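Local coordinates for YCAC GENE product (Escherichia coli, PDB 1YAC), which probably acts as a hydrolase of still unknown specificity, built as an octamer and belonging to the isochorismatase-like family, at residues 105-111 against 130-136; 47-51 against 179-183; 5-10 against 168-174. All blocks are in the same frame, centred on the assembly; numbering follows the deposited sequence.

In the fold
Interaction 1 pairs neighbouring strands 107-112 and 132-136 of the parallel sheet in a three-layer alpha-beta-alpha sandwich; interactions 2 and 3 attach the N-terminal segment and the C-terminal helices to that core. Interactions 1 and 3, with centres about 12 Å apart, meet directly: the Q107 side chain reaches segment 5-10, OE1 lying 2.8 Å from D9 N and NE2 2.9 Å from R7 O. Interactions 2 and 3, about 13 Å between centres, are joined through helix 165-173, on which F50 and L183 pack at A169 and H173. Interactions 1 and 2 do not touch, their nearest atoms being about 7 Å apart. A second subunit lies within reach of seven residues of interaction 3 but of one, F134, in interaction 1.

Interaction 1: 105-111 against 130-136; sequences KKQLIIA and GFDVFVV
K106 to A111 and F131 to V136 line up residue against residue in a parallel sheet, as the two strands of a beta-alpha-beta unit whose crossover helix, 115-128, packs on L108 and V133. The strand axes lie 25° apart, the evidence for parallel pairing with a modest twist. Five nearly straight backbone hydrogen bonds run in series: K106 O takes D132 N, L108 N and O meet D132 O and F134 N, and I110 N and O meet F134 O and V136 N. Q107 and I109 instead bond through their backbones to D12, A14 and L16, in and just before strand 13-18.

Q107 leaves on the face it shares with I109, D132 and F134. With CG anti to the carbonyl carbon (chi1 -55°), the chain runs on extended past the F134 ring. Its CB lies 3.8 Å from F134 CE1, and CG is likewise 3.8 Å from F134 CE1. Next comes CD, 4.0 Å from F134 CE1, while NE2 passes F134 CZ at 4.1 Å. At the tip, OE1 accepts from D9 N and NE2 donates to R7 O; NE2 also gives a bond to a water, which in turn donates to D132 OD2, the water oxygen being 2.7 Å from OD2.

On the face of L108 and V133, covered by helix 115-128, L108 CD1 sits over one face of the F131 ring, offset toward its rim, 4.1 Å from the centroid and 24° off the normal, a CH-pi contact. K105 O meets that ring in plane, at its edge. Back on the face of Q107 and F134, I109 CG2 packs tightly on V136 CG2, at 3.4 Å. At the exposed end the K106 chain bends at chi2 and crosses to G130, the positive-phi residue of the Schellman motif that closes the crossover helix; there K106 NZ donates to G130 O at 2.8 Å.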
# COMPACT_ATOMS: atom_id res chain seq x y z
N LYS A 105 -33.34 -2.86 25.16
CA LYS A 105 -32.10 -3.62 25.00
C LYS A 105 -30.89 -2.94 25.63
O LYS A 105 -30.70 -1.74 25.47
CB LYS A 105 -31.82 -3.90 23.52
CG LYS A 105 -32.97 -4.57 22.79
CD LYS A 105 -33.48 -5.79 23.52
CE LYS A 105 -34.66 -6.40 22.81
NZ LYS A 105 -35.20 -7.58 23.55
N LYS A 106 -30.08 -3.73 26.34
CA LYS A 106 -28.88 -3.24 27.00
C LYS A 106 -27.70 -3.06 26.02
O LYS A 106 -26.83 -2.20 26.22
CB LYS A 106 -28.49 -4.24 28.09
CG LYS A 106 -27.17 -4.01 28.80
CD LYS A 106 -27.19 -2.76 29.60
CE LYS A 106 -26.08 -2.73 30.62
NZ LYS A 106 -26.33 -1.61 31.57
N GLN A 107 -27.65 -3.91 24.99
CA GLN A 107 -26.56 -3.86 24.02
C GLN A 107 -26.98 -3.13 22.76
O GLN A 107 -28.08 -3.35 22.25
CB GLN A 107 -26.14 -5.29 23.66
CG GLN A 107 -25.76 -6.13 24.87
CD GLN A 107 -25.47 -7.56 24.50
OE1 GLN A 107 -25.95 -8.07 23.48
NE2 GLN A 107 -24.70 -8.23 25.33
N LEU A 108 -26.11 -2.27 22.26
CA LEU A 108 -26.39 -1.51 21.05
C LEU A 108 -25.32 -1.80 20.02
O LEU A 108 -24.13 -1.64 20.30
CB LEU A 108 -26.40 -0.01 21.33
CG LEU A 108 -27.32 0.48 22.45
CD1 LEU A 108 -27.24 2.02 22.55
CD2 LEU A 108 -28.74 0.02 22.15
N ILE A 109 -25.75 -2.24 18.85
CA ILE A 109 -24.86 -2.54 17.73
C ILE A 109 -25.00 -1.31 16.85
O ILE A 109 -26.09 -1.04 16.31
CB ILE A 109 -25.34 -3.80 16.98
CG1 ILE A 109 -25.28 -5.01 17.92
CG2 ILE A 109 -24.51 -4.03 15.72
CD1 ILE A 109 -26.02 -6.22 17.41
N ILE A 110 -23.92 -0.55 16.70
CA ILE A 110 -23.99 0.70 15.95
C ILE A 110 -23.10 0.75 14.71
O ILE A 110 -21.95 0.31 14.75
CB ILE A 110 -23.60 1.88 16.86
CG1 ILE A 110 -24.34 1.80 18.19
CG2 ILE A 110 -23.94 3.21 16.17
CD1 ILE A 110 -23.98 2.92 19.19
N ALA A 111 -23.63 1.33 13.63
CA ALA A 111 -22.88 1.49 12.38
C ALA A 111 -23.45 2.72 11.70
O ALA A 111 -24.60 3.09 11.94
CB ALA A 111 -23.03 0.27 11.50
N GLY A 130 -24.61 4.07 30.17
CA GLY A 130 -24.60 2.72 30.70
C GLY A 130 -24.86 1.58 29.75
O GLY A 130 -24.95 0.43 30.18
N PHE A 131 -24.98 1.87 28.46
CA PHE A 131 -25.21 0.80 27.49
C PHE A 131 -23.91 0.07 27.12
O PHE A 131 -22.82 0.62 27.24
CB PHE A 131 -25.81 1.36 26.19
CG PHE A 131 -27.23 1.83 26.32
CD1 PHE A 131 -28.29 0.95 26.09
CD2 PHE A 131 -27.52 3.16 26.63
CE1 PHE A 131 -29.61 1.40 26.16
CE2 PHE A 131 -28.83 3.61 26.70
CZ PHE A 131 -29.88 2.73 26.46
N ASP A 132 -24.04 -1.18 26.69
CA ASP A 132 -22.89 -1.94 26.22
C ASP A 132 -22.92 -1.68 24.72
O ASP A 132 -23.87 -2.05 24.04
CB ASP A 132 -23.06 -3.42 26.53
CG ASP A 132 -22.88 -3.69 28.00
OD1 ASP A 132 -22.03 -3.01 28.61
OD2 ASP A 132 -23.61 -4.54 28.55
N VAL A 133 -21.88 -1.03 24.22
CA VAL A 133 -21.81 -0.65 22.81
C VAL A 133 -20.86 -1.50 21.99
O VAL A 133 -19.72 -1.73 22.38
CB VAL A 133 -21.43 0.85 22.68
CG1 VAL A 133 -21.31 1.27 21.22
CG2 VAL A 133 -22.47 1.72 23.40
N PHE A 134 -21.35 -1.92 20.82
CA PHE A 134 -20.59 -2.73 19.88
C PHE A 134 -20.62 -1.97 18.54
O PHE A 134 -21.69 -1.75 17.96
CB PHE A 134 -21.28 -4.09 19.72
CG PHE A 134 -21.37 -4.90 20.99
CD1 PHE A 134 -22.31 -4.58 21.97
CD2 PHE A 134 -20.53 -5.98 21.20
CE1 PHE A 134 -22.42 -5.34 23.14
CE2 PHE A 134 -20.62 -6.75 22.36
CZ PHE A 134 -21.57 -6.43 23.33
N VAL A 135 -19.46 -1.52 18.08
CA VAL A 135 -19.35 -0.77 16.84
C VAL A 135 -19.02 -1.70 15.68
O VAL A 135 -18.10 -2.51 15.79
CB VAL A 135 -18.24 0.31 16.96
CG1 VAL A 135 -18.01 1.02 15.64
CG2 VAL A 135 -18.62 1.30 18.06
N VAL A 136 -19.79 -1.63 14.59
CA VAL A 136 -19.51 -2.47 13.42
C VAL A 136 -18.60 -1.62 12.54
O VAL A 136 -19.05 -0.83 11.70
CB VAL A 136 -20.80 -2.86 12.68
CG1 VAL A 136 -20.51 -4.00 11.73
CG2 VAL A 136 -21.88 -3.29 13.66
O HOH W 1 -24.40 -7.09 27.95

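Interaction 2: 47-51 against 179-183; sequences AKYFN and DIAGL. Unlike the reference sequence in segment 179-183: A181 (reference Glu).
Y49, in the last turn of helix 33-49, points its ring at the start of helix 180-190, where D179 and G182 receive it. This is the close part of the contact: Y49 OH donates to D179 OD2 at 2.7 Å, reaching the oxygen from above the carboxylate plane, 46° out of it. H173 NE2 is a second, weak partner of the hydroxyl. Having CG anti to the backbone N (chi1 176°) carries the Y49 ring outward to this carboxylate. Glycine at G182 lets the hydroxyl come close, its CA 3.7 Å from Y49 OH; a side chain here would run into that oxygen. A phenylalanine in place of Y49 would probably leave D179 OD2 without this hydroxyl donor and the first turn of helix 180-190 less firmly tied to 47-51.

Elsewhere the fit is looser. L183 CD1 approaches F50 CZ only to 4.2 Å and Y49 CE2 to 4.4 Å; F50 also packs on A169 and L172 of helix 165-173. The far side of the turn faces solvent, with I180 directed away. The other carboxylate oxygen, D179 OD1, accepts from G182 N at 3.1 Å, so the tyrosine grips an aspartate already engaged as a classical helix N-cap.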
# COMPACT_ATOMS: atom_id res chain seq x y z
N ALA A 47 -29.59 -8.02 10.96
CA ALA A 47 -30.51 -7.41 11.91
C ALA A 47 -31.90 -8.00 11.68
O ALA A 47 -32.61 -8.35 12.63
CB ALA A 47 -30.55 -5.90 11.71
N LYS A 48 -32.27 -8.13 10.41
CA LYS A 48 -33.56 -8.70 10.05
C LYS A 48 -33.61 -10.19 10.41
O LYS A 48 -34.58 -10.65 11.04
CB LYS A 48 -33.82 -8.50 8.56
CG LYS A 48 -35.11 -9.13 8.07
CD LYS A 48 -36.18 -8.09 7.76
CE LYS A 48 -36.53 -7.25 8.96
NZ LYS A 48 -37.72 -6.40 8.66
N TYR A 49 -32.56 -10.92 10.04
CA TYR A 49 -32.49 -12.36 10.32
C TYR A 49 -32.63 -12.69 11.81
O TYR A 49 -33.36 -13.61 12.18
CB TYR A 49 -31.18 -12.94 9.79
CG TYR A 49 -31.00 -14.41 10.14
CD1 TYR A 49 -31.85 -15.38 9.61
CD2 TYR A 49 -30.00 -14.81 11.02
CE1 TYR A 49 -31.70 -16.72 9.95
CE2 TYR A 49 -29.85 -16.15 11.36
CZ TYR A 49 -30.70 -17.09 10.82
OH TYR A 49 -30.54 -18.43 11.14
N PHE A 50 -31.89 -11.97 12.65
CA PHE A 50 -31.94 -12.18 14.08
C PHE A 50 -33.11 -11.48 14.73
O PHE A 50 -33.27 -11.54 15.95
CB PHE A 50 -30.63 -11.73 14.73
CG PHE A 50 -29.46 -12.60 14.41
CD1 PHE A 50 -29.40 -13.91 14.90
CD2 PHE A 50 -28.45 -12.15 13.55
CE1 PHE A 50 -28.36 -14.75 14.54
CE2 PHE A 50 -27.40 -13.00 13.18
CZ PHE A 50 -27.36 -14.31 13.68
N ASN A 51 -33.92 -10.77 13.94
CA ASN A 51 -35.08 -10.07 14.50
C ASN A 51 -34.72 -9.09 15.60
O ASN A 51 -35.39 -9.03 16.62
CB ASN A 51 -36.07 -11.08 15.10
CG ASN A 51 -37.04 -11.58 14.10
OD1 ASN A 51 -36.98 -12.72 13.66
ND2 ASN A 51 -37.98 -10.76 13.76
N ASP A 179 -30.21 -22.91 13.30
CA ASP A 179 -30.78 -22.70 11.97
C ASP A 179 -29.63 -22.63 10.97
O ASP A 179 -29.12 -21.55 10.66
CB ASP A 179 -31.60 -21.40 11.91
CG ASP A 179 -32.16 -21.12 10.52
OD1 ASP A 179 -32.21 -22.05 9.68
OD2 ASP A 179 -32.52 -19.95 10.24
N ILE A 180 -29.21 -23.79 10.47
CA ILE A 180 -28.11 -23.88 9.52
C ILE A 180 -28.36 -23.14 8.22
O ILE A 180 -27.61 -22.25 7.85
CB ILE A 180 -27.73 -25.36 9.22
CG1 ILE A 180 -27.17 -26.02 10.48
CG2 ILE A 180 -26.73 -25.44 8.06
CD1 ILE A 180 -26.79 -27.48 10.30
N ALA A 181 -29.45 -23.48 7.54
CA ALA A 181 -29.80 -22.86 6.27
C ALA A 181 -29.87 -21.33 6.32
O ALA A 181 -29.38 -20.65 5.42
CB ALA A 181 -31.11 -23.43 5.74
N GLY A 182 -30.46 -20.81 7.39
CA GLY A 182 -30.59 -19.37 7.54
C GLY A 182 -29.26 -18.65 7.62
O GLY A 182 -29.04 -17.66 6.90
N LEU A 183 -28.37 -19.12 8.49
CA LEU A 183 -27.07 -18.48 8.63
C LEU A 183 -26.26 -18.67 7.36
O LEU A 183 -25.60 -17.75 6.88
CB LEU A 183 -26.31 -19.07 9.82
CG LEU A 183 -25.08 -18.27 10.27
CD1 LEU A 183 -25.55 -16.98 10.96
CD2 LEU A 183 -24.23 -19.12 11.21

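Interaction 3: 5-10 against 168-174; sequences YVRLDK and VACELHR
The N-terminal segment, ahead of the first sheet strand, is clamped here onto the C-terminal end of helix 165-173, at a face of the alpha-beta-alpha sandwich that also meets a second subunit. In E171 the first torsion swings CG away from the backbone N and, with the chain extended beyond it, carries the carboxylate out to the segment, which both oxygens hold. Y5 OH donates to OE1 of E171 at 2.7 Å, from 48° above the carboxylate plane, whereas L8 N donates to OE2 of E171 at 2.8 Å, on the anti side but 30° out of that plane. OE1 also forms a salt bridge with R154 of the second subunit, so this buried charge is shared between intra- and intermolecular partners.

L8 also supplies the apolar packing: its CD1 meets V168 CG1 at 3.7 Å and its CB lies 3.8 Å from L172 CD2. Past the helix end, R7 and R174 stack guanidinium on guanidinium, centres 3.7 Å apart and planes 2° from parallel. The salt bridge of R7 to D92 of the second subunit probably eases this pairing of like charges. Two bonds near the plane of the R174 guanidinium, NE to E171 O and NH2 to L8 O, hold its orientation. A water over the R174 face opposite R7 accepts from K10 N and donates to L172 O, its oxygen 2.7 Å from L172 O.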
# COMPACT_ATOMS: atom_id res chain seq x y z
N TYR A 5 -16.44 -11.62 29.55
CA TYR A 5 -16.61 -11.58 28.10
C TYR A 5 -18.05 -11.08 27.92
O TYR A 5 -19.01 -11.83 28.18
CB TYR A 5 -16.43 -13.00 27.55
CG TYR A 5 -16.74 -13.24 26.08
CD1 TYR A 5 -16.87 -12.19 25.16
CD2 TYR A 5 -16.88 -14.54 25.62
CE1 TYR A 5 -17.13 -12.46 23.80
CE2 TYR A 5 -17.14 -14.82 24.29
CZ TYR A 5 -17.26 -13.78 23.38
OH TYR A 5 -17.53 -14.10 22.06
N VAL A 6 -18.21 -9.80 27.58
CA VAL A 6 -19.52 -9.19 27.38
C VAL A 6 -19.88 -9.43 25.91
O VAL A 6 -19.54 -8.64 25.02
CB VAL A 6 -19.49 -7.67 27.72
CG1 VAL A 6 -20.87 -7.02 27.53
CG2 VAL A 6 -19.01 -7.47 29.15
N ARG A 7 -20.50 -10.58 25.65
CA ARG A 7 -20.86 -10.97 24.30
C ARG A 7 -22.30 -10.68 23.90
O ARG A 7 -23.21 -10.68 24.73
CB ARG A 7 -20.54 -12.44 24.07
CG ARG A 7 -21.19 -13.44 25.01
CD ARG A 7 -20.96 -14.84 24.45
NE ARG A 7 -21.34 -15.92 25.36
CZ ARG A 7 -21.21 -17.21 25.07
NH1 ARG A 7 -20.71 -17.59 23.90
NH2 ARG A 7 -21.60 -18.13 25.94
N LEU A 8 -22.49 -10.42 22.61
CA LEU A 8 -23.80 -10.13 22.05
C LEU A 8 -24.78 -11.24 22.34
O LEU A 8 -24.47 -12.42 22.24
CB LEU A 8 -23.70 -9.91 20.54
CG LEU A 8 -23.03 -8.60 20.12
CD1 LEU A 8 -22.78 -8.61 18.60
CD2 LEU A 8 -23.91 -7.41 20.53
N ASP A 9 -25.98 -10.81 22.72
CA ASP A 9 -27.08 -11.68 23.09
C ASP A 9 -28.22 -11.26 22.18
O ASP A 9 -28.74 -10.15 22.29
CB ASP A 9 -27.41 -11.41 24.56
CG ASP A 9 -28.55 -12.27 25.09
OD1 ASP A 9 -29.33 -12.85 24.30
OD2 ASP A 9 -28.68 -12.32 26.33
N LYS A 10 -28.65 -12.17 21.30
CA LYS A 10 -29.70 -11.85 20.33
C LYS A 10 -31.03 -11.41 20.97
O LYS A 10 -31.89 -10.91 20.28
CB LYS A 10 -29.95 -12.99 19.36
CG LYS A 10 -30.47 -14.27 19.98
CD LYS A 10 -30.89 -15.25 18.90
CE LYS A 10 -31.50 -16.50 19.53
NZ LYS A 10 -32.20 -17.36 18.52
N VAL A 168 -20.17 -10.20 14.38
CA VAL A 168 -21.44 -9.86 15.02
C VAL A 168 -22.46 -11.00 14.80
O VAL A 168 -23.08 -11.50 15.75
CB VAL A 168 -22.02 -8.51 14.44
CG1 VAL A 168 -23.46 -8.26 14.93
CG2 VAL A 168 -21.13 -7.32 14.84
N ALA A 169 -22.59 -11.45 13.56
CA ALA A 169 -23.53 -12.52 13.23
C ALA A 169 -23.21 -13.80 14.00
O ALA A 169 -24.11 -14.48 14.51
CB ALA A 169 -23.54 -12.78 11.73
N CYS A 170 -21.92 -14.14 14.07
CA CYS A 170 -21.49 -15.36 14.75
C CYS A 170 -21.69 -15.31 16.26
O CYS A 170 -22.00 -16.34 16.88
CB CYS A 170 -20.03 -15.66 14.43
SG CYS A 170 -19.74 -16.26 12.75
N GLU A 171 -21.46 -14.15 16.85
CA GLU A 171 -21.64 -14.02 18.29
C GLU A 171 -23.13 -14.07 18.64
O GLU A 171 -23.52 -14.58 19.68
CB GLU A 171 -20.99 -12.73 18.80
CG GLU A 171 -20.69 -12.77 20.30
CD GLU A 171 -19.70 -11.71 20.72
OE1 GLU A 171 -18.50 -11.99 20.66
OE2 GLU A 171 -20.12 -10.60 21.12
N LEU A 172 -23.96 -13.53 17.75
CA LEU A 172 -25.41 -13.54 17.96
C LEU A 172 -26.00 -14.94 17.78
O LEU A 172 -26.84 -15.37 18.58
CB LEU A 172 -26.09 -12.59 16.97
CG LEU A 172 -25.98 -11.09 17.24
CD1 LEU A 172 -26.43 -10.32 16.01
CD2 LEU A 172 -26.82 -10.71 18.44
N HIS A 173 -25.58 -15.63 16.74
CA HIS A 173 -26.11 -16.95 16.42
C HIS A 173 -25.69 -18.01 17.42
O HIS A 173 -26.48 -18.90 17.75
CB HIS A 173 -25.69 -17.38 15.01
CG HIS A 173 -26.60 -18.40 14.40
ND1 HIS A 173 -26.20 -19.69 14.13
CD2 HIS A 173 -27.87 -18.30 13.95
CE1 HIS A 173 -27.18 -20.35 13.54
NE2 HIS A 173 -28.21 -19.53 13.42
N ARG A 174 -24.42 -17.98 17.82
CA ARG A 174 -23.87 -18.94 18.79
C ARG A 174 -23.72 -20.38 18.33
O ARG A 174 -22.66 -20.99 18.55
CB ARG A 174 -24.72 -18.97 20.07
CG ARG A 174 -24.86 -17.67 20.80
CD ARG A 174 -23.54 -17.19 21.36
NE ARG A 174 -23.74 -15.95 22.10
CZ ARG A 174 -24.20 -15.90 23.35
NH1 ARG A 174 -24.48 -17.03 23.99
NH2 ARG A 174 -24.43 -14.73 23.93
O HOH W 2 -27.07 -14.48 21.16